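Local coordinates for yersinopine synthase (PDB 6C4M), which catalyses the NADPH-dependent reductive condensation of pyruvate with an aminobutanoate–histidine intermediate, the last step in making the metallophore yersinopine in Yersinia pestis, at residues 252-255 with 256-259; 321-324 with 325-329. All coordinates share one frame; numbering follows the deposited sequence.

Interaction 1 (252-255 with 256-259); sequences RFSI and TNYV
The first turn of helix 255-264, which carries the inferred proton donor/acceptor His260, is joined here to the loop that leads into it. Ser254 O receives the backbone N-H of Asn257 at 3.2 Å, and Ile255 O takes two amides, Tyr258 N at 2.9 Å and Val259 N. Tyr258 lays its ring back along the loop, with CG anti to its own carbonyl carbon (chi1 -65°). The carbonyl oxygens of Arg252 and Ile255 lie at the ring edge, in its plane, and OH ends 3.0 Å from Arg252 O; a long, flat residue with a polar tip suits this span. Asn257 OD1 is in van der Waals contact with Ser254 CB at 3.4 Å, while Asn257 ND2 bonds to Ser141. Serine suits its place through its hydroxyl, which reaches the backbone carbonyls of Glu251, Ser140 and Ser166. One turn apart, Ile255 CG1 and Val259 CG2 touch at 3.9 Å, branched apolar chains fitting a shared side of the helix. Around them, Ile255 leans on helix 321-329, Thr256 and Asn257 on helix 401-419, and the Phe253 ring stacks on Tyr214 of strand 203-217.

Interaction 2 (321-324 with 325-329); sequences LLRF and LNDDN
The Phe324 ring has the amide nitrogen of Asn329 over the centre of one face, 3.4 Å above its plane, and Asp328 OD2 at its edge, 3.3 Å from CD1. The carboxylate stands almost perpendicular to the ring (83°), its oxygen meeting the electropositive rim; the amide is steeply inclined to the ring (75°), and its partly positive nitrogen is compatible with the electron-rich face. All this belongs to helix 321-329, which widens into a pi-type turn over 325-329. Asn329 ND2 also bonds to Phe324 O at 3.0 Å, that oxygen lying in the amide plane; Asp328 N reaches the same oxygen from the opposite face of the carbonyl, so two donors grip it.

Arg323 folds back along the helix through bends at chi2 and chi3 (59° at the latter), which brings its guanidinium to Asp328. NH2 makes the salt bridge to OD2 at 3.1 Å: the oxygen lies in the guanidinium plane but is approached from above the carboxylate plane, and the NH1 bonds to OD1 and OD2 are weak. Tyr214 OH is a further partner of Asp328 OD2, and these donors would be expected to favour the carboxylate anion. Asp327 stays beside the Arg323 chain without a direct ion pair (NH1 to OD2 4.8 Å); its salt bridge goes to Arg339, and Asn326 ND2 bonds to its OD1 at 2.8 Å. On the buried side Leu321 CD1 packs against Leu325 CG at 3.8 Å, and Leu325 continues onto helix 350-364. A water links Arg323 NH1 to Asp327 OD2, accepting from the first and donating to the second at 2.7 Å.

Interactions 1 and 2 are both local, each within one continuous run of chain, and they meet side by side. Phe324 of 321-329 comes against the loop of interaction 1, its CZ lying 3.0 Å from Phe253 O, while Ile255 CD1 packs on Leu325 CD2 and approaches Asn329 OD1. Interaction 2 is the more buried contact, although farther from the centre of the chain; interaction 1 is only partly buried but closer to NADP. Their side-chain chemistry differs: carbonyl oxygens lie along the edge of a tyrosine at the start of one helix, whereas a salt bridge and an amide over a ring occur within the other. Tyr214 serves both, stacking on Phe253 and bonding to Asp328.

Interaction 1 (252-255 with 256-259)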
loop_
_atom_site.group_PDB
_atom_site.type_symbol
_atom_site.label_atom_id
_atom_site.label_comp_id
_atom_site.label_asym_id
_atom_site.label_seq_id
_atom_site.Cartn_x
_atom_site.Cartn_y
_atom_site.Cartn_z
ATOM N N ARG A 252 -1.845 19.476 -21.633
ATOM C CA ARG A 252 -1.182 19.300 -20.362
ATOM C C ARG A 252 -1.982 18.416 -19.415
ATOM O O ARG A 252 -1.408 17.891 -18.468
ATOM C CB ARG A 252 -0.914 20.663 -19.731
ATOM C CG ARG A 252 -2.174 21.413 -19.322
ATOM C CD ARG A 252 -1.830 22.762 -18.703
ATOM N NE ARG A 252 -3.054 23.543 -18.487
ATOM C CZ ARG A 252 -3.311 24.298 -17.417
ATOM N NH1 ARG A 252 -2.422 24.422 -16.441
ATOM N NH2 ARG A 252 -4.471 24.940 -17.333
ATOM N N PHE A 253 -3.277 18.214 -19.665
ATOM C CA PHE A 253 -4.111 17.313 -18.885
ATOM C C PHE A 253 -4.182 15.892 -19.457
ATOM O O PHE A 253 -5.208 15.207 -19.285
ATOM C CB PHE A 253 -5.516 17.916 -18.753
ATOM C CG PHE A 253 -5.549 19.158 -17.923
ATOM C CD1 PHE A 253 -5.441 19.070 -16.556
ATOM C CD2 PHE A 253 -5.675 20.403 -18.500
ATOM C CE1 PHE A 253 -5.469 20.207 -15.764
ATOM C CE2 PHE A 253 -5.692 21.551 -17.722
ATOM C CZ PHE A 253 -5.593 21.452 -16.351
ATOM N N SER A 254 -3.117 15.404 -20.110
ATOM C CA SER A 254 -3.048 14.008 -20.564
ATOM C C SER A 254 -2.419 13.145 -19.455
ATOM O O SER A 254 -1.196 13.111 -19.299
ATOM C CB SER A 254 -2.234 13.886 -21.853
ATOM O OG SER A 254 -2.750 14.763 -22.853
ATOM N N ILE A 255 -3.239 12.371 -18.741
ATOM C CA ILE A 255 -2.752 11.640 -17.574
ATOM C C ILE A 255 -1.588 10.711 -17.938
ATOM O O ILE A 255 -0.619 10.596 -17.174
ATOM C CB ILE A 255 -3.907 10.858 -16.924
ATOM C CG1 ILE A 255 -3.425 10.164 -15.631
ATOM C CG2 ILE A 255 -4.500 9.867 -17.918
ATOM C CD1 ILE A 255 -4.505 9.457 -14.883
ATOM N N THR A 256 -1.660 10.027 -19.096
ATOM C CA THR A 256 -0.690 8.976 -19.385
ATOM C C THR A 256 0.704 9.531 -19.579
ATOM O O THR A 256 1.673 8.813 -19.345
ATOM C CB THR A 256 -1.070 8.153 -20.613
ATOM O OG1 THR A 256 -1.102 9.009 -21.763
ATOM C CG2 THR A 256 -2.425 7.471 -20.401
ATOM N N ASN A 257 0.844 10.790 -19.980
ATOM C CA ASN A 257 2.189 11.348 -20.082
ATOM C C ASN A 257 2.866 11.446 -18.729
ATOM O O ASN A 257 4.099 11.397 -18.660
ATOM C CB ASN A 257 2.160 12.728 -20.722
ATOM C CG ASN A 257 1.750 12.690 -22.203
ATOM O OD1 ASN A 257 0.644 12.263 -22.534
ATOM N ND2 ASN A 257 2.653 13.120 -23.094
ATOM N N TYR A 258 2.088 11.620 -17.656
ATOM C CA TYR A 258 2.626 11.735 -16.303
ATOM C C TYR A 258 2.862 10.374 -15.661
ATOM O O TYR A 258 3.872 10.184 -14.979
ATOM C CB TYR A 258 1.667 12.547 -15.417
ATOM C CG TYR A 258 1.532 13.984 -15.844
ATOM C CD1 TYR A 258 2.428 14.942 -15.402
ATOM C CD2 TYR A 258 0.520 14.377 -16.713
ATOM C CE1 TYR A 258 2.295 16.275 -15.800
ATOM C CE2 TYR A 258 0.384 15.699 -17.120
ATOM C CZ TYR A 258 1.293 16.641 -16.675
ATOM O OH TYR A 258 1.191 17.975 -17.061
ATOM N N VAL A 259 1.943 9.432 -15.856
ATOM C CA VAL A 259 1.878 8.224 -15.042
ATOM C C VAL A 259 2.583 7.043 -15.699
ATOM O O VAL A 259 3.238 6.247 -15.021
ATOM C CB VAL A 259 0.402 7.886 -14.752
ATOM C CG1 VAL A 259 0.242 6.541 -14.065
ATOM C CG2 VAL A 259 -0.190 8.971 -13.917
#

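Interaction 2 (321-324 with 325-329)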
loop_
_atom_site.group_PDB
_atom_site.type_symbol
_atom_site.label_atom_id
_atom_site.label_comp_id
_atom_site.label_asym_id
_atom_site.label_seq_id
_atom_site.Cartn_x
_atom_site.Cartn_y
_atom_site.Cartn_z
ATOM N N LEU A 321 -0.649 18.121 -10.270
ATOM C CA LEU A 321 -0.735 16.705 -10.615
ATOM C C LEU A 321 -1.669 15.951 -9.680
ATOM O O LEU A 321 -2.537 15.193 -10.127
ATOM C CB LEU A 321 0.657 16.080 -10.607
ATOM C CG LEU A 321 0.669 14.566 -10.828
ATOM C CD1 LEU A 321 0.062 14.176 -12.174
ATOM C CD2 LEU A 321 2.095 14.047 -10.691
ATOM N N LEU A 322 -1.517 16.144 -8.373
ATOM C CA LEU A 322 -2.293 15.338 -7.441
ATOM C C LEU A 322 -3.784 15.711 -7.494
ATOM O O LEU A 322 -4.653 14.827 -7.526
ATOM C CB LEU A 322 -1.703 15.476 -6.022
ATOM C CG LEU A 322 -2.354 14.593 -4.961
ATOM C CD1 LEU A 322 -2.324 13.095 -5.322
ATOM C CD2 LEU A 322 -1.770 14.832 -3.549
ATOM N N ARG A 323 -4.099 17.011 -7.587
ATOM C CA ARG A 323 -5.496 17.420 -7.787
ATOM C C ARG A 323 -6.073 16.821 -9.066
ATOM O O ARG A 323 -7.211 16.333 -9.070
ATOM C CB ARG A 323 -5.626 18.952 -7.827
ATOM C CG ARG A 323 -7.108 19.493 -7.917
ATOM C CD ARG A 323 -7.225 20.824 -8.695
ATOM N NE ARG A 323 -6.710 20.593 -10.030
ATOM C CZ ARG A 323 -7.340 19.899 -10.970
ATOM N NH1 ARG A 323 -8.570 19.421 -10.763
ATOM N NH2 ARG A 323 -6.733 19.707 -12.132
ATOM N N PHE A 324 -5.305 16.863 -10.159
ATOM C CA PHE A 324 -5.753 16.279 -11.426
ATOM C C PHE A 324 -6.024 14.787 -11.271
ATOM O O PHE A 324 -7.080 14.292 -11.673
ATOM C CB PHE A 324 -4.693 16.535 -12.505
ATOM C CG PHE A 324 -4.969 15.860 -13.831
ATOM C CD1 PHE A 324 -6.036 16.271 -14.635
ATOM C CD2 PHE A 324 -4.130 14.854 -14.302
ATOM C CE1 PHE A 324 -6.281 15.664 -15.869
ATOM C CE2 PHE A 324 -4.364 14.250 -15.538
ATOM C CZ PHE A 324 -5.433 14.665 -16.325
ATOM N N LEU A 325 -5.064 14.045 -10.713
ATOM C CA LEU A 325 -5.263 12.608 -10.536
ATOM C C LEU A 325 -6.489 12.313 -9.689
ATOM O O LEU A 325 -7.281 11.419 -10.010
ATOM C CB LEU A 325 -4.050 11.974 -9.875
ATOM C CG LEU A 325 -2.739 12.050 -10.631
ATOM C CD1 LEU A 325 -1.572 11.524 -9.749
ATOM C CD2 LEU A 325 -2.816 11.250 -11.923
ATOM N N ASN A 326 -6.627 13.008 -8.566
ATOM C CA ASN A 326 -7.703 12.670 -7.647
ATOM C C ASN A 326 -9.030 13.221 -8.153
ATOM O O ASN A 326 -10.012 12.480 -8.267
ATOM C CB ASN A 326 -7.402 13.218 -6.253
ATOM C CG ASN A 326 -8.323 12.659 -5.186
ATOM O OD1 ASN A 326 -8.094 11.582 -4.641
ATOM N ND2 ASN A 326 -9.388 13.401 -4.883
ATOM N N ASP A 327 -9.065 14.517 -8.476
ATOM C CA ASP A 327 -10.343 15.197 -8.694
ATOM C C ASP A 327 -10.823 15.102 -10.139
ATOM O O ASP A 327 -12.025 15.195 -10.378
ATOM C CB ASP A 327 -10.253 16.675 -8.281
ATOM C CG ASP A 327 -10.107 16.877 -6.785
ATOM O OD1 ASP A 327 -10.048 15.877 -6.009
ATOM O OD2 ASP A 327 -10.038 18.064 -6.381
ATOM N N ASP A 328 -9.940 14.918 -11.107
ATOM C CA ASP A 328 -10.375 14.751 -12.496
ATOM C C ASP A 328 -10.349 13.309 -12.990
ATOM O O ASP A 328 -10.925 13.038 -14.045
ATOM C CB ASP A 328 -9.516 15.592 -13.431
ATOM C CG ASP A 328 -9.601 17.080 -13.130
ATOM O OD1 ASP A 328 -10.539 17.505 -12.419
ATOM O OD2 ASP A 328 -8.724 17.831 -13.620
ATOM N N ASN A 329 -9.693 12.375 -12.283
ATOM C CA ASN A 329 -9.622 10.998 -12.780
ATOM C C ASN A 329 -10.220 9.993 -11.788
ATOM O O ASN A 329 -11.376 9.590 -11.955
ATOM C CB ASN A 329 -8.175 10.672 -13.159
ATOM C CG ASN A 329 -7.719 11.452 -14.383
ATOM O OD1 ASN A 329 -7.812 10.950 -15.508
ATOM N ND2 ASN A 329 -7.280 12.705 -14.178
HETATM O O HOH W 1 -10.475 19.875 -8.268
#